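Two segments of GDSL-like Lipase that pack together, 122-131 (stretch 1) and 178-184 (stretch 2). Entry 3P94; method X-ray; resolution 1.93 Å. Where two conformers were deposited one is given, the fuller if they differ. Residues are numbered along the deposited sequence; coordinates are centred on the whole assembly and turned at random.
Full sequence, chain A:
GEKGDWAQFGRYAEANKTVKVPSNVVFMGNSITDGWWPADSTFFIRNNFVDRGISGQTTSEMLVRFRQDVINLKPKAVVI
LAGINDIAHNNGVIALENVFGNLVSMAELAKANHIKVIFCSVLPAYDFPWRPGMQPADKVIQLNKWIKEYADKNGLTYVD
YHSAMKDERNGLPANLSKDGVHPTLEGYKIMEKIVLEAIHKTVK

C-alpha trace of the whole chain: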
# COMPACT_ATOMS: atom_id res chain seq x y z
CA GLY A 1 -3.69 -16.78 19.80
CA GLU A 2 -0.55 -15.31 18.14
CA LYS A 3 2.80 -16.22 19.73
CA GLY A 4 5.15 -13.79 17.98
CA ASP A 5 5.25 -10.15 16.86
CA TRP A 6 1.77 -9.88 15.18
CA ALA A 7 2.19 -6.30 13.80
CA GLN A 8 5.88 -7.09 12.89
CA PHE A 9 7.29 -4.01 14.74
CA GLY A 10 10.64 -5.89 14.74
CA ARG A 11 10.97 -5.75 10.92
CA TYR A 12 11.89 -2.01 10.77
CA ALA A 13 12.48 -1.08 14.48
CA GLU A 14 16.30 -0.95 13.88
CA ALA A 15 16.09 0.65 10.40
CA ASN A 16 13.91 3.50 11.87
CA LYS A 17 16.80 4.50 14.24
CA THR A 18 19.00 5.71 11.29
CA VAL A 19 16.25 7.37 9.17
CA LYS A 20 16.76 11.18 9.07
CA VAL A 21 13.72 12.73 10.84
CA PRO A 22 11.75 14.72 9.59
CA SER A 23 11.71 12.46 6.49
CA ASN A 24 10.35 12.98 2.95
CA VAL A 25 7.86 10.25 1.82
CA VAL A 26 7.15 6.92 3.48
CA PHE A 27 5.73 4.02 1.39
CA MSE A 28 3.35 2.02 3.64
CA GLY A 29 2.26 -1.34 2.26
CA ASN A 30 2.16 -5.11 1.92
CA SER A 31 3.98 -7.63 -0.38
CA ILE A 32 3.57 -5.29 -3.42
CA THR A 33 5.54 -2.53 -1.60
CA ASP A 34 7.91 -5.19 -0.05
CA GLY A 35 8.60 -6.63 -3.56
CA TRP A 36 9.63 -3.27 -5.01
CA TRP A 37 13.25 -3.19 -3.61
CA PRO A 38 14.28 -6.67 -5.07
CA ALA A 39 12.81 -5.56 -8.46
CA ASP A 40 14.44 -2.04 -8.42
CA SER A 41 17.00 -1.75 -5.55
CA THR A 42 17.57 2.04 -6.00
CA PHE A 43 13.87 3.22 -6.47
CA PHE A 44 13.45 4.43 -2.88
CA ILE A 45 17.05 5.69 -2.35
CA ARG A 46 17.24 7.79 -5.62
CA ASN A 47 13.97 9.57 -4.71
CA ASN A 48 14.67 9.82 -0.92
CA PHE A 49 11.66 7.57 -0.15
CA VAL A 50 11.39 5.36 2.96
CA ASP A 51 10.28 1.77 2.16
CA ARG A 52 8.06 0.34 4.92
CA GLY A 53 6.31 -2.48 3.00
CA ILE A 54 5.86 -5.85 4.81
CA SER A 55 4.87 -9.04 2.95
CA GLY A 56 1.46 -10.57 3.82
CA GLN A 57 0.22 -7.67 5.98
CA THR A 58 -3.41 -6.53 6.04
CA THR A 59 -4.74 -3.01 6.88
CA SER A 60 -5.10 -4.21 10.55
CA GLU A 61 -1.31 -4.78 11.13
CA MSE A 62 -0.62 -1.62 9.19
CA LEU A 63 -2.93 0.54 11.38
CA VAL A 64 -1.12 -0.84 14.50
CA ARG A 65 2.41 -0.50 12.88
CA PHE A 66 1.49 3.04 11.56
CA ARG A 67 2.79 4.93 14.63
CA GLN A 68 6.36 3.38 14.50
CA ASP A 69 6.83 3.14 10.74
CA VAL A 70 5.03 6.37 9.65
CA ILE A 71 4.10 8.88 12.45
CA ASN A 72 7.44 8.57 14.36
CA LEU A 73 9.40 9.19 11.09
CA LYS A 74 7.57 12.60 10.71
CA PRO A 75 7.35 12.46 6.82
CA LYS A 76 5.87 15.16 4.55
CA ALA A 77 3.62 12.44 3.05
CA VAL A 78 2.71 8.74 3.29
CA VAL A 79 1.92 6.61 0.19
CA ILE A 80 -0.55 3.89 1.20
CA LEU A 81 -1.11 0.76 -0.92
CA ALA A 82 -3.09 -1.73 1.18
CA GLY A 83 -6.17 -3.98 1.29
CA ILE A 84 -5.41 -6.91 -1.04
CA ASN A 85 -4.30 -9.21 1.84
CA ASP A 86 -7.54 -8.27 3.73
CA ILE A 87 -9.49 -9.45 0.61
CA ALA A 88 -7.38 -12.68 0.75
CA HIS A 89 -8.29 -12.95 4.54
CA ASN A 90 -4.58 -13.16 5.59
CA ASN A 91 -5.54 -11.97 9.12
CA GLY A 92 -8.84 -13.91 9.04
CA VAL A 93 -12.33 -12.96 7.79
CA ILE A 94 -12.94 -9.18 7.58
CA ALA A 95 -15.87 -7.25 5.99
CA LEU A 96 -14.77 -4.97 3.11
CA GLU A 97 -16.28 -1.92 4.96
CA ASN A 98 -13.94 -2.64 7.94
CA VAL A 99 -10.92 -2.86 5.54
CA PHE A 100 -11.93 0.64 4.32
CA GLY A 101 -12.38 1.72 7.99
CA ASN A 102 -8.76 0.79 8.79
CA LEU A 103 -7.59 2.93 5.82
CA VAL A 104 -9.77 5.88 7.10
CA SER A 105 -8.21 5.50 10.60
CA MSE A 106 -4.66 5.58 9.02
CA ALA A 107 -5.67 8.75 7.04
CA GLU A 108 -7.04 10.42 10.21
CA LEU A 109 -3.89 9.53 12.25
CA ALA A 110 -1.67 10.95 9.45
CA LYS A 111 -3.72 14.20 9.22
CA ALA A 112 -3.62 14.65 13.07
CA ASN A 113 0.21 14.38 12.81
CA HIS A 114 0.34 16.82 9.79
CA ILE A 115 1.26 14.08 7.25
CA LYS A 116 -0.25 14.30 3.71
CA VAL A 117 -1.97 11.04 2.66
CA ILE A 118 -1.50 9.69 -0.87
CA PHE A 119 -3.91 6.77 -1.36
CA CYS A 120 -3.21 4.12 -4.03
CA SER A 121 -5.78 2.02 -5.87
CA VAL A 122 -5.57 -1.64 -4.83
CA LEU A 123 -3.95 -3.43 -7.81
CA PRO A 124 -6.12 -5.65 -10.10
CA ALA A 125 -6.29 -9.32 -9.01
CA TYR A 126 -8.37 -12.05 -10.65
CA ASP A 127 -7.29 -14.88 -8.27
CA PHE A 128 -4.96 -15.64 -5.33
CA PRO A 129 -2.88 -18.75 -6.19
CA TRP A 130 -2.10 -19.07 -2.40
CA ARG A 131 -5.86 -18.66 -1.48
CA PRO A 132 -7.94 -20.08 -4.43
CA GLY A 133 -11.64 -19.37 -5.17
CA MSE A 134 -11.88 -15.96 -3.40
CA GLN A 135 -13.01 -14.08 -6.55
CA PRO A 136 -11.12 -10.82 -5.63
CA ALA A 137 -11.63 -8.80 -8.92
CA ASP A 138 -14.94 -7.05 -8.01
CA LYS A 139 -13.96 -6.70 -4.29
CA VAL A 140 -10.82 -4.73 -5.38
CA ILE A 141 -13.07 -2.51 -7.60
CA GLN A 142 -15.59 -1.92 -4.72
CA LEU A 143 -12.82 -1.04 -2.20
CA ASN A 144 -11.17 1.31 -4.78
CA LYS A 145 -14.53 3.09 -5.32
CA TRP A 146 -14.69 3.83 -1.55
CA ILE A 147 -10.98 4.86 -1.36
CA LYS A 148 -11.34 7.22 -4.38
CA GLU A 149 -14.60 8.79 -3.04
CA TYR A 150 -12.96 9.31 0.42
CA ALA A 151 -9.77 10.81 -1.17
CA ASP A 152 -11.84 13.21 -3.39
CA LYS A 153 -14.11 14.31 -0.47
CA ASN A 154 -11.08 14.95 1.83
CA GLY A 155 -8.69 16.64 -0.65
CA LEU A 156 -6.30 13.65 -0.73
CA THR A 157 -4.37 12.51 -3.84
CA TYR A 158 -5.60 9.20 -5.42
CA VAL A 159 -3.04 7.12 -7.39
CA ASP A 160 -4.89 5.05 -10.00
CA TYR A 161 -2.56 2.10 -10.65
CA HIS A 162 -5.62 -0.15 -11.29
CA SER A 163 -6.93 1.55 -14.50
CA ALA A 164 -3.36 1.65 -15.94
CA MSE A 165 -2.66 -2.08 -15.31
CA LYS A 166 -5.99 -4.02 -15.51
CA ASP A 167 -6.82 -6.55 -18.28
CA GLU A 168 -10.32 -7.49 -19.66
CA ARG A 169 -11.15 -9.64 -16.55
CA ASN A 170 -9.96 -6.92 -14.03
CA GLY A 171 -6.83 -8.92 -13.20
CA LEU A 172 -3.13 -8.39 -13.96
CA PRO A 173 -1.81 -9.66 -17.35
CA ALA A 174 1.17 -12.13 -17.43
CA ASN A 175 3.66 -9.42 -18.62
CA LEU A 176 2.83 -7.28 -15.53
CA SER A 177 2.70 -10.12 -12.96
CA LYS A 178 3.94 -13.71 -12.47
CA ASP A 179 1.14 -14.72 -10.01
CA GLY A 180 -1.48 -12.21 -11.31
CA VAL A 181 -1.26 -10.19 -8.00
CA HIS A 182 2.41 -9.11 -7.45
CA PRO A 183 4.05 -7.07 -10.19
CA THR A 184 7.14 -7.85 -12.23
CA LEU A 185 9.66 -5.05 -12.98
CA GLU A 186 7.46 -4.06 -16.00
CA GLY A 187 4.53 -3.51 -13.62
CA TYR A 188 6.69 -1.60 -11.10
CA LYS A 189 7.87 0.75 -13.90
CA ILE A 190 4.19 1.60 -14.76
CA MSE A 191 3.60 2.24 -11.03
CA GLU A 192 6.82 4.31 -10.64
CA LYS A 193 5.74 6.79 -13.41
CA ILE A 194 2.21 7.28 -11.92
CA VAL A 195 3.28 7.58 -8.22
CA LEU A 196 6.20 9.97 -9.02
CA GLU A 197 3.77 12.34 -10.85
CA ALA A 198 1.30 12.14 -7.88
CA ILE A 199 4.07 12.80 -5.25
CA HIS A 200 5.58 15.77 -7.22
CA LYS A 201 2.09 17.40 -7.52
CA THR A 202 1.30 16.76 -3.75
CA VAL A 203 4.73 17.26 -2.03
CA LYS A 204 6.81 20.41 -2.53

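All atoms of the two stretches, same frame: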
# COMPACT_ATOMS: atom_id res chain seq x y z
N VAL A 122 -5.99 -0.25 -5.01
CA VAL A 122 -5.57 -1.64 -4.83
C VAL A 122 -5.36 -2.18 -6.26
O VAL A 122 -6.16 -1.87 -7.15
CB VAL A 122 -6.58 -2.46 -3.99
CG1 VAL A 122 -6.18 -3.93 -3.89
CG2 VAL A 122 -6.74 -1.86 -2.59
N LEU A 123 -4.26 -2.91 -6.49
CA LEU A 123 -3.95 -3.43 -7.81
C LEU A 123 -5.00 -4.46 -8.28
O LEU A 123 -5.62 -5.14 -7.44
CB LEU A 123 -2.55 -4.06 -7.84
CG LEU A 123 -1.40 -3.19 -8.37
CD1 LEU A 123 -1.27 -1.88 -7.62
CD2 LEU A 123 -0.08 -3.94 -8.32
N PRO A 124 -5.20 -4.60 -9.61
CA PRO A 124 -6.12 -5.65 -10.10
C PRO A 124 -5.63 -7.03 -9.68
O PRO A 124 -4.42 -7.26 -9.56
CB PRO A 124 -6.06 -5.49 -11.63
CG PRO A 124 -5.43 -4.18 -11.88
CD PRO A 124 -4.55 -3.89 -10.73
N ALA A 125 -6.56 -7.93 -9.37
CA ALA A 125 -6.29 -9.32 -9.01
C ALA A 125 -7.49 -10.15 -9.38
O ALA A 125 -8.60 -9.86 -8.92
CB ALA A 125 -5.95 -9.46 -7.54
N TYR A 126 -7.29 -11.16 -10.22
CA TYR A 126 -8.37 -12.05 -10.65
C TYR A 126 -8.48 -13.27 -9.73
O TYR A 126 -9.58 -13.80 -9.56
CB TYR A 126 -8.13 -12.50 -12.10
CG TYR A 126 -9.22 -13.39 -12.65
CD1 TYR A 126 -10.47 -12.87 -12.98
CD2 TYR A 126 -8.99 -14.74 -12.88
CE1 TYR A 126 -11.47 -13.69 -13.51
CE2 TYR A 126 -9.98 -15.57 -13.40
CZ TYR A 126 -11.22 -15.03 -13.72
OH TYR A 126 -12.20 -15.84 -14.23
N ASP A 127 -7.34 -13.72 -9.15
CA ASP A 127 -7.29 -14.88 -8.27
C ASP A 127 -6.02 -14.88 -7.43
O ASP A 127 -4.99 -14.33 -7.85
CB ASP A 127 -7.36 -16.18 -9.11
CG ASP A 127 -7.56 -17.45 -8.31
OD1 ASP A 127 -8.54 -17.51 -7.54
OD2 ASP A 127 -6.73 -18.38 -8.46
N PHE A 128 -6.10 -15.49 -6.23
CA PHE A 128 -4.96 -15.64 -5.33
C PHE A 128 -4.46 -17.07 -5.43
O PHE A 128 -5.16 -17.97 -4.97
CB PHE A 128 -5.34 -15.29 -3.88
CG PHE A 128 -5.94 -13.94 -3.66
CD1 PHE A 128 -5.24 -12.80 -4.00
CD2 PHE A 128 -7.18 -13.81 -3.05
CE1 PHE A 128 -5.79 -11.55 -3.77
CE2 PHE A 128 -7.72 -12.56 -2.81
CZ PHE A 128 -7.02 -11.44 -3.16
N PRO A 129 -3.32 -17.35 -6.08
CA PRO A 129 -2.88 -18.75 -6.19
C PRO A 129 -2.72 -19.44 -4.82
O PRO A 129 -2.99 -20.64 -4.70
CB PRO A 129 -1.53 -18.64 -6.91
CG PRO A 129 -1.61 -17.33 -7.66
CD PRO A 129 -2.37 -16.43 -6.73
N TRP A 130 -2.32 -18.65 -3.79
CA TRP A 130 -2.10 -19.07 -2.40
C TRP A 130 -3.42 -19.21 -1.61
O TRP A 130 -3.44 -19.86 -0.56
CB TRP A 130 -1.12 -18.11 -1.67
CG TRP A 130 -1.69 -16.79 -1.23
CD1 TRP A 130 -2.25 -16.49 -0.02
CD2 TRP A 130 -1.68 -15.55 -1.97
NE1 TRP A 130 -2.63 -15.17 0.02
CE2 TRP A 130 -2.28 -14.57 -1.16
CE3 TRP A 130 -1.23 -15.19 -3.25
CZ2 TRP A 130 -2.45 -13.25 -1.59
CZ3 TRP A 130 -1.39 -13.88 -3.67
CH2 TRP A 130 -1.99 -12.92 -2.85
N ARG A 131 -4.53 -18.59 -2.10
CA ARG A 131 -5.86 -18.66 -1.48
C ARG A 131 -6.93 -18.78 -2.61
O ARG A 131 -7.60 -17.80 -2.93
CB ARG A 131 -6.10 -17.43 -0.57
CG ARG A 131 -7.24 -17.62 0.44
CD ARG A 131 -6.76 -17.99 1.84
NE ARG A 131 -5.93 -16.93 2.41
CZ ARG A 131 -4.93 -17.13 3.27
NH1 ARG A 131 -4.63 -18.36 3.67
NH2 ARG A 131 -4.22 -16.11 3.72
N LYS A 178 3.72 -12.26 -12.35
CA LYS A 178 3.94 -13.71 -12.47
C LYS A 178 2.80 -14.52 -11.82
O LYS A 178 2.44 -15.57 -12.35
CB LYS A 178 5.29 -14.13 -11.87
CG LYS A 178 6.46 -13.93 -12.83
CD LYS A 178 7.57 -14.96 -12.60
CE LYS A 178 7.31 -16.27 -13.33
NZ LYS A 178 7.49 -17.43 -12.42
N ASP A 179 2.23 -14.02 -10.70
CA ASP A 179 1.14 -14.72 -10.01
C ASP A 179 -0.24 -14.05 -10.24
O ASP A 179 -1.24 -14.50 -9.66
CB ASP A 179 1.44 -14.83 -8.49
CG ASP A 179 1.52 -13.51 -7.74
OD1 ASP A 179 1.61 -12.44 -8.40
OD2 ASP A 179 1.54 -13.54 -6.49
N GLY A 180 -0.26 -12.98 -11.04
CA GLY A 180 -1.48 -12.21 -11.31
C GLY A 180 -1.88 -11.27 -10.18
O GLY A 180 -2.98 -10.72 -10.22
N VAL A 181 -1.01 -11.06 -9.17
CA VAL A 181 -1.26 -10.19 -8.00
C VAL A 181 -0.04 -9.25 -7.76
O VAL A 181 -0.22 -8.04 -7.56
CB VAL A 181 -1.60 -11.00 -6.70
CG1 VAL A 181 -1.94 -10.06 -5.53
CG2 VAL A 181 -2.74 -11.98 -6.92
N HIS A 182 1.17 -9.83 -7.73
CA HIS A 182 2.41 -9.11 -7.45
C HIS A 182 3.13 -8.78 -8.75
O HIS A 182 3.33 -9.64 -9.62
CB HIS A 182 3.28 -9.89 -6.48
CG HIS A 182 2.53 -10.16 -5.23
ND1 HIS A 182 1.74 -11.27 -5.09
CD2 HIS A 182 2.34 -9.35 -4.16
CE1 HIS A 182 1.11 -11.13 -3.94
NE2 HIS A 182 1.46 -10.00 -3.33
N PRO A 183 3.46 -7.50 -8.91
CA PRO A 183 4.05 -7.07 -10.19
C PRO A 183 5.46 -7.56 -10.44
O PRO A 183 6.23 -7.85 -9.53
CB PRO A 183 4.04 -5.53 -10.10
CG PRO A 183 3.38 -5.18 -8.83
CD PRO A 183 3.28 -6.38 -7.97
N THR A 184 5.80 -7.61 -11.72
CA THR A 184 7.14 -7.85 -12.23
C THR A 184 7.79 -6.46 -12.30
O THR A 184 7.12 -5.48 -11.96
CB THR A 184 7.03 -8.51 -13.62
OG1 THR A 184 6.18 -7.67 -14.41
CG2 THR A 184 6.50 -9.94 -13.55
O HOH W 1 -2.77 -7.38 -7.44
O HOH W 2 -4.85 -11.39 -11.74
O HOH W 3 -3.91 -14.87 -10.27

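What does Asp179 contribute at the start of the contact? Lys178, just before it, stays out of reach of stretch 1, so the packing begins with Asp179. Its CA-to-CB bond points toward the other stretch, and its backbone O lies 3.5 Å from Pro129 CG, a van der Waals approach to the proline ring. Most of the work of its carboxylate is done within its own loop. OD1 accepts hydrogen bonds from Val181 N (3.1 Å) and His182 N (2.7 Å), while OD2 accepts one from His182 ND1 (2.7 Å). One side chain thus ties down two successive backbone amides and an imidazole, bracing the loop that stretch 1 packs against.

How do the two backbones communicate when no direct hydrogen bond joins them? Three waters fill the gap, each linking one residue of stretch 1 to one of stretch 2. Water 3 donates to Asp179 O (2.8 Å) and to Asp127 O (2.7 Å). Water 2 donates to Gly180 O (2.5 Å) and accepts from Tyr126 N (2.9 Å). Water 1 donates to Val181 O (2.6 Å) and to Pro124 O (2.7 Å). Two of these waters bridge pairs of carbonyls, which both need a donor and could not bond to each other directly. Gly180 itself adopts a positive phi of 78°, a conformation that favours glycine, and its O also lies 3.8 Å from Ala125 CA.

Why is Val181 the centre of the packing? It has the largest area covered by the other stretch. Its CG2 lies 4.1 Å from Ala125 CB and 3.9 Å from Phe128 CD1, and it comes within 3.4 Å of Asp127 O. Both Val181 methyls lie against the Trp130 ring, CG2 4.0 Å from Trp130 CZ3 and CG1 3.9 Å from Trp130 CH2, the latter at the edge of the indole and near its plane. A type I turn from Phe128 to Arg131, closed by the hydrogen bond from Arg131 N to Phe128 O (3.0 Å), carries Trp130 at its third position.

What do His182 and Pro183 add as the stretch leaves the contact? The CA-to-CB bond of His182 points away, yet the imidazole comes back nearer, where ND1 donates a hydrogen bond to Asp179 OD2, and its CE1 sits 3.7 Å from Trp130 CZ3. The six-membered ring of Trp130 and the His182 ring have centroids 5.7 Å apart and planes at 42°, an oblique pairing. Pro183 closes the apolar packing, its CG 3.7 Å from Leu123 CD2. Thr184, at the N-cap position of the helix that follows, makes no contact with stretch 1.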